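PDB 1JO8: actin-binding protein from Saccharomyces cerevisiae, which regulates Arp2/3 complex-mediated actin assembly by binding actin filaments and recruiting the complex to their sides, the chain here being its partner-binding SH3 domain. Local coordinates for residues 6-11 / 18-23; 24-29 / 37-42. One frame throughout, in Å; residues are numbered along the deposited sequence.

Interaction 1. Residues 6-11 / 18-23; sequences EYDYDA and TFVEND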
loop_
_atom_site.group_PDB
_atom_site.type_symbol
_atom_site.label_atom_id
_atom_site.label_comp_id
_atom_site.label_asym_id
_atom_site.label_seq_id
_atom_site.Cartn_x
_atom_site.Cartn_y
_atom_site.Cartn_z
ATOM N N GLU A 6 -7.647 1.456 -3.776
ATOM C CA GLU A 6 -8.909 1.273 -4.489
ATOM C C GLU A 6 -9.800 0.254 -3.796
ATOM O O GLU A 6 -11.022 0.299 -3.968
ATOM C CB GLU A 6 -8.615 0.773 -5.890
ATOM C CG GLU A 6 -7.964 1.799 -6.796
ATOM C CD GLU A 6 -8.976 2.743 -7.418
ATOM O OE1 GLU A 6 -10.169 2.362 -7.526
ATOM O OE2 GLU A 6 -8.577 3.855 -7.825
ATOM N N TYR A 7 -9.202 -0.660 -3.031
ATOM C CA TYR A 7 -9.930 -1.732 -2.358
ATOM C C TYR A 7 -9.263 -1.936 -1.018
ATOM O O TYR A 7 -8.069 -1.668 -0.881
ATOM C CB TYR A 7 -9.870 -3.045 -3.164
ATOM C CG TYR A 7 -10.372 -2.898 -4.578
ATOM C CD1 TYR A 7 -11.723 -2.746 -4.801
ATOM C CD2 TYR A 7 -9.512 -2.835 -5.669
ATOM C CE1 TYR A 7 -12.244 -2.588 -6.073
ATOM C CE2 TYR A 7 -10.025 -2.652 -6.964
ATOM C CZ TYR A 7 -11.396 -2.521 -7.135
ATOM O OH TYR A 7 -11.944 -2.362 -8.401
ATOM N N ASP A 8 -9.992 -2.463 -0.052
ATOM C CA ASP A 8 -9.416 -2.846 1.225
ATOM C C ASP A 8 -8.408 -3.969 0.994
ATOM O O ASP A 8 -8.661 -4.852 0.161
ATOM C CB ASP A 8 -10.470 -3.430 2.190
ATOM C CG ASP A 8 -11.533 -2.472 2.644
ATOM O OD1 ASP A 8 -11.535 -1.276 2.302
ATOM O OD2 ASP A 8 -12.442 -2.915 3.386
ATOM N N TYR A 9 -7.308 -3.974 1.737
ATOM C CA TYR A 9 -6.342 -5.069 1.688
ATOM C C TYR A 9 -6.058 -5.496 3.104
ATOM O O TYR A 9 -5.708 -4.669 3.955
ATOM C CB TYR A 9 -5.017 -4.710 0.998
ATOM C CG TYR A 9 -4.087 -5.899 1.021
ATOM C CD1 TYR A 9 -4.344 -6.999 0.224
ATOM C CD2 TYR A 9 -3.023 -5.980 1.901
ATOM C CE1 TYR A 9 -3.581 -8.131 0.285
ATOM C CE2 TYR A 9 -2.233 -7.115 1.955
ATOM C CZ TYR A 9 -2.521 -8.179 1.162
ATOM O OH TYR A 9 -1.782 -9.352 1.207
ATOM N N ASP A 10 -6.251 -6.779 3.350
ATOM C CA ASP A 10 -5.965 -7.357 4.650
ATOM C C ASP A 10 -4.641 -8.096 4.629
ATOM O O ASP A 10 -4.464 -9.028 3.836
ATOM C CB ASP A 10 -7.052 -8.359 5.028
ATOM C CG ASP A 10 -8.374 -7.711 5.358
ATOM O OD1 ASP A 10 -8.399 -6.557 5.797
ATOM O OD2 ASP A 10 -9.450 -8.337 5.243
ATOM N N ALA A 11 -3.715 -7.718 5.488
ATOM C CA ALA A 11 -2.470 -8.456 5.559
ATOM C C ALA A 11 -2.720 -9.913 5.904
ATOM O O ALA A 11 -3.607 -10.244 6.675
ATOM C CB ALA A 11 -1.571 -7.869 6.621
ATOM N N THR A 18 -1.927 -3.408 6.006
ATOM C CA THR A 18 -3.371 -3.563 6.062
ATOM C C THR A 18 -3.948 -2.169 5.848
ATOM O O THR A 18 -3.504 -1.230 6.485
ATOM C CB THR A 18 -3.812 -4.100 7.433
ATOM O OG1 THR A 18 -3.355 -5.442 7.567
ATOM C CG2 THR A 18 -5.338 -4.130 7.587
ATOM N N PHE A 19 -4.917 -2.011 4.962
ATOM C CA PHE A 19 -5.489 -0.708 4.704
ATOM C C PHE A 19 -6.884 -0.855 4.164
ATOM O O PHE A 19 -7.285 -1.954 3.813
ATOM C CB PHE A 19 -4.596 0.125 3.783
ATOM C CG PHE A 19 -4.232 -0.533 2.475
ATOM C CD1 PHE A 19 -5.127 -0.610 1.416
ATOM C CD2 PHE A 19 -2.952 -1.013 2.282
ATOM C CE1 PHE A 19 -4.751 -1.165 0.210
ATOM C CE2 PHE A 19 -2.573 -1.566 1.075
ATOM C CZ PHE A 19 -3.477 -1.651 0.048
ATOM N N VAL A 20 -7.612 0.257 4.087
ATOM C CA VAL A 20 -8.958 0.259 3.536
ATOM C C VAL A 20 -9.024 1.194 2.343
ATOM O O VAL A 20 -8.173 2.063 2.175
ATOM C CB VAL A 20 -10.026 0.649 4.587
ATOM C CG1 VAL A 20 -10.128 -0.439 5.648
ATOM C CG2 VAL A 20 -9.719 1.993 5.206
ATOM N N GLU A 21 -10.043 1.006 1.516
ATOM C CA GLU A 21 -10.302 1.841 0.370
ATOM C C GLU A 21 -10.182 3.301 0.794
ATOM O O GLU A 21 -10.692 3.711 1.842
ATOM C CB GLU A 21 -11.726 1.570 -0.152
ATOM C CG GLU A 21 -11.982 2.216 -1.522
ATOM C CD GLU A 21 -13.412 2.101 -2.024
ATOM O OE1 GLU A 21 -14.200 1.392 -1.379
ATOM O OE2 GLU A 21 -13.740 2.715 -3.066
ATOM N N ASN A 22 -9.530 4.086 -0.048
ATOM C CA ASN A 22 -9.295 5.506 0.149
ATOM C C ASN A 22 -8.161 5.886 1.063
ATOM O O ASN A 22 -7.771 7.038 1.071
ATOM C CB ASN A 22 -10.556 6.267 0.471
ATOM C CG ASN A 22 -11.507 6.262 -0.687
ATOM O OD1 ASN A 22 -11.088 6.335 -1.855
ATOM N ND2 ASN A 22 -12.790 6.112 -0.389
ATOM N N ASP A 23 -7.567 4.934 1.758
ATOM C CA ASP A 23 -6.346 5.241 2.491
ATOM C C ASP A 23 -5.235 5.545 1.498
ATOM O O ASP A 23 -5.188 4.974 0.417
ATOM C CB ASP A 23 -5.892 4.052 3.340
ATOM C CG ASP A 23 -6.706 3.824 4.563
ATOM O OD1 ASP A 23 -7.514 4.706 4.954
ATOM O OD2 ASP A 23 -6.527 2.740 5.192
HETATM O O HOH W 1 -12.580 1.471 -5.634
HETATM O O HOH W 2 -8.482 -3.837 5.584
#
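With CG of Tyr-9 anti to the backbone N (chi1 179°) and CG of Phe-19 in the crowded position between N and the carbonyl carbon (chi1 54°), one face of the Phe-19 ring is brought against Tyr-9 CB. This is the base of the SH3 RT loop, where the ALYDY-type motif runs antiparallel to the chain leading into the diverging turn. Tyr-9 CB lies 3.8 Å from the Phe-19 ring centroid, a CH-pi contact displaced toward the rim; the two rings meet obliquely. The backbones of Tyr-9 and Phe-19 form a single antiparallel hydrogen-bonded pair, Tyr-9 N to Phe-19 O at 2.9 Å and Phe-19 N to Tyr-9 O at 3.0 Å.

On either side of this pair a side chain takes over. Asp-8, CG beside its own N, lies alongside Val-20 and accepts Glu-21 N on the anti lone pair of OD1 (2.8 Å), nearly straight at 167°. At the other end Thr-18 OG1 accepts a hydrogen bond from Ala-11 N at 3.1 Å. The Tyr-9 hydroxyl is hydrogen-bonded to Glu-16 OE1, and Tyr-53 meets the Tyr-9 ring edge-to-face, consistent with the aromatic lining of the peptide groove in SH3 domains. The type II turn from Val-20 to Asp-23 is closed by Asp-23 N to Val-20 O and braced by the Asp-23 carboxylate, whose OD2 accepts Val-20 N at 2.9 Å from above its plane.

Interaction 2. Residues 24-29 / 37-42; sequences KIINIE and LGELEK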
loop_
_atom_site.group_PDB
_atom_site.type_symbol
_atom_site.label_atom_id
_atom_site.label_comp_id
_atom_site.label_asym_id
_atom_site.label_seq_id
_atom_site.Cartn_x
_atom_site.Cartn_y
_atom_site.Cartn_z
ATOM N N LYS A 24 -4.329 6.429 1.870
ATOM C CA LYS A 24 -3.169 6.749 1.062
ATOM C C LYS A 24 -1.938 5.959 1.505
ATOM O O LYS A 24 -1.733 5.721 2.694
ATOM C CB LYS A 24 -2.877 8.240 1.127
ATOM C CG LYS A 24 -3.932 9.072 0.432
ATOM C CD LYS A 24 -3.554 10.557 0.528
ATOM C CE LYS A 24 -4.543 11.453 -0.213
ATOM N NZ LYS A 24 -4.174 12.911 -0.070
ATOM N N ILE A 25 -1.172 5.498 0.530
ATOM C CA ILE A 25 0.062 4.760 0.759
ATOM C C ILE A 25 1.135 5.644 0.136
ATOM O O ILE A 25 1.049 6.000 -1.038
ATOM C CB ILE A 25 0.036 3.390 0.078
ATOM C CG1 ILE A 25 -1.013 2.489 0.690
ATOM C CG2 ILE A 25 1.406 2.737 0.260
ATOM C CD1 ILE A 25 -2.443 2.598 0.164
ATOM N N ILE A 26 2.142 5.996 0.915
ATOM C CA ILE A 26 3.147 6.965 0.515
ATOM C C ILE A 26 4.531 6.340 0.402
ATOM O O ILE A 26 4.780 5.220 0.872
ATOM C CB ILE A 26 3.161 8.185 1.482
ATOM C CG1 ILE A 26 3.774 7.827 2.825
ATOM C CG2 ILE A 26 1.752 8.743 1.663
ATOM C CD1 ILE A 26 4.000 9.063 3.706
ATOM N N ASN A 27 5.444 7.060 -0.229
ATOM C CA ASN A 27 6.829 6.616 -0.401
ATOM C C ASN A 27 6.883 5.215 -0.976
ATOM O O ASN A 27 7.602 4.335 -0.492
ATOM C CB ASN A 27 7.614 6.690 0.896
ATOM C CG ASN A 27 9.158 6.702 0.676
ATOM O OD1 ASN A 27 9.655 7.001 -0.421
ATOM N ND2 ASN A 27 9.887 6.173 1.654
ATOM N N ILE A 28 6.163 5.020 -2.063
ATOM C CA ILE A 28 6.125 3.716 -2.689
ATOM C C ILE A 28 7.457 3.392 -3.347
ATOM O O ILE A 28 8.066 4.230 -4.009
ATOM C CB ILE A 28 4.981 3.655 -3.694
ATOM C CG1 ILE A 28 3.672 3.694 -2.912
ATOM C CG2 ILE A 28 5.054 2.410 -4.584
ATOM C CD1 ILE A 28 2.446 3.962 -3.724
ATOM N N GLU A 29 7.893 2.162 -3.126
ATOM C CA GLU A 29 9.118 1.629 -3.678
ATOM C C GLU A 29 8.745 0.409 -4.499
ATOM O O GLU A 29 8.086 -0.510 -4.010
ATOM C CB GLU A 29 10.117 1.327 -2.549
ATOM C CG GLU A 29 10.552 2.653 -1.907
ATOM C CD GLU A 29 11.599 2.589 -0.793
ATOM O OE1 GLU A 29 11.537 1.627 -0.012
ATOM O OE2 GLU A 29 12.400 3.530 -0.610
ATOM N N LEU A 37 6.385 -1.857 -1.875
ATOM C CA LEU A 37 6.591 -1.478 -0.500
ATOM C C LEU A 37 6.092 -0.038 -0.316
ATOM O O LEU A 37 6.352 0.808 -1.172
ATOM C CB LEU A 37 8.061 -1.517 -0.194
ATOM C CG LEU A 37 8.631 -1.206 1.169
ATOM C CD1 LEU A 37 8.027 -1.942 2.318
ATOM C CD2 LEU A 37 10.149 -1.260 1.151
ATOM N N GLY A 38 5.423 0.243 0.787
ATOM C CA GLY A 38 5.011 1.601 1.046
ATOM C C GLY A 38 4.729 1.830 2.513
ATOM O O GLY A 38 4.865 0.921 3.335
ATOM N N GLU A 39 4.318 3.049 2.809
ATOM C CA GLU A 39 4.047 3.502 4.156
ATOM C C GLU A 39 2.635 4.062 4.223
ATOM O O GLU A 39 2.231 4.848 3.372
ATOM C CB GLU A 39 5.049 4.583 4.522
ATOM C CG GLU A 39 4.763 5.283 5.838
ATOM C CD GLU A 39 5.689 6.453 6.136
ATOM O OE1 GLU A 39 6.749 6.541 5.475
ATOM O OE2 GLU A 39 5.374 7.237 7.073
ATOM N N LEU A 40 1.854 3.693 5.220
ATOM C CA LEU A 40 0.540 4.308 5.317
ATOM C C LEU A 40 0.616 5.755 5.753
ATOM O O LEU A 40 1.242 6.077 6.766
ATOM C CB LEU A 40 -0.366 3.573 6.280
ATOM C CG LEU A 40 -0.709 2.134 5.931
ATOM C CD1 LEU A 40 -1.759 1.582 6.899
ATOM C CD2 LEU A 40 -1.150 1.972 4.518
ATOM N N GLU A 41 -0.093 6.623 5.046
ATOM C CA GLU A 41 -0.209 7.995 5.489
ATOM C C GLU A 41 -0.804 8.056 6.900
ATOM O O GLU A 41 -0.423 8.902 7.722
ATOM C CB GLU A 41 -1.139 8.758 4.527
ATOM C CG GLU A 41 -1.397 10.188 4.956
ATOM C CD GLU A 41 -2.659 10.845 4.369
ATOM O OE1 GLU A 41 -3.584 10.148 3.905
ATOM O OE2 GLU A 41 -2.695 12.098 4.334
ATOM N N LYS A 42 -1.769 7.199 7.190
ATOM C CA LYS A 42 -2.518 7.408 8.430
ATOM C C LYS A 42 -1.797 7.041 9.701
ATOM O O LYS A 42 -2.162 7.529 10.776
ATOM C CB LYS A 42 -3.879 6.717 8.366
ATOM C CG LYS A 42 -3.812 5.222 8.446
ATOM C CD LYS A 42 -5.179 4.603 8.099
ATOM C CE LYS A 42 -5.201 3.115 8.264
ATOM N NZ LYS A 42 -6.552 2.601 7.937
HETATM O O HOH W 3 -3.219 5.670 5.133
HETATM O O HOH W 4 -4.823 7.870 4.424
HETATM O O HOH W 5 -4.288 13.603 2.562
HETATM O O HOH W 6 8.565 5.219 3.901
#
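Five backbone hydrogen bonds carry this antiparallel hairpin, the two strands flanking the n-Src loop of the SH3 fold. The shortest runs from Ile-26 N to Glu-39 O, 2.7 Å and almost straight at 176°, and Glu-39 N returns a bond to Ile-26 O. Further along, Glu-29 and Leu-37 exchange the same pair of bonds, but the register has slipped by one: a beta bulge, with Asn-27 at the corner in a left-handed backbone conformation (phi and psi both 51°). At the open end Glu-41 N donates to Lys-24 O, and the two side chains run side by side, Glu-41 OE1 against Lys-24 CD at 3.4 Å.

Ile-26, its CG1 in the crowded position, lies alongside the extended Glu-39 chain, with Ile-26 CD1 3.9 Å from Glu-39 CD. The buried face is apolar: Ile-25 CG1 touches Leu-40 CD2 at 3.9 Å, and Ile-25 CG2 lies equally near CA of Gly-38, where a side chain would collide with it.

Strand 3-5 backs Ile-25 and Ile-28 through Ala-5 and Ala-3, while Leu-17 packs on Leu-40. Lys-24 also makes a cation-pi contact with Trp-2. Lys-24 NZ stands 4.7 Å from Glu-41 OE2, and a water bonded to both bridges the gap, so the opposite charges probably attract through solvent while the backbone bonds hold the register.

From strand 3-5 the chain enters interaction 1, whose two segments pinch together the base of the RT loop, closing residues 12-17 between them. It leaves through the diverging turn and passes straight from Asp-23 into Lys-24, where interaction 2 opens; that contact closes around the n-Src loop. The two loops therefore follow in series, neither nesting nor crossing. They still meet in space: Asp-23 OD2 forms a salt bridge with Lys-42 NZ, tying the diverging turn to the turn that follows strand 35-40. The Phe-19 side chain packs against both Leu-40 and Ile-25, so the RT-loop base and the central hairpin share one hydrophobic core.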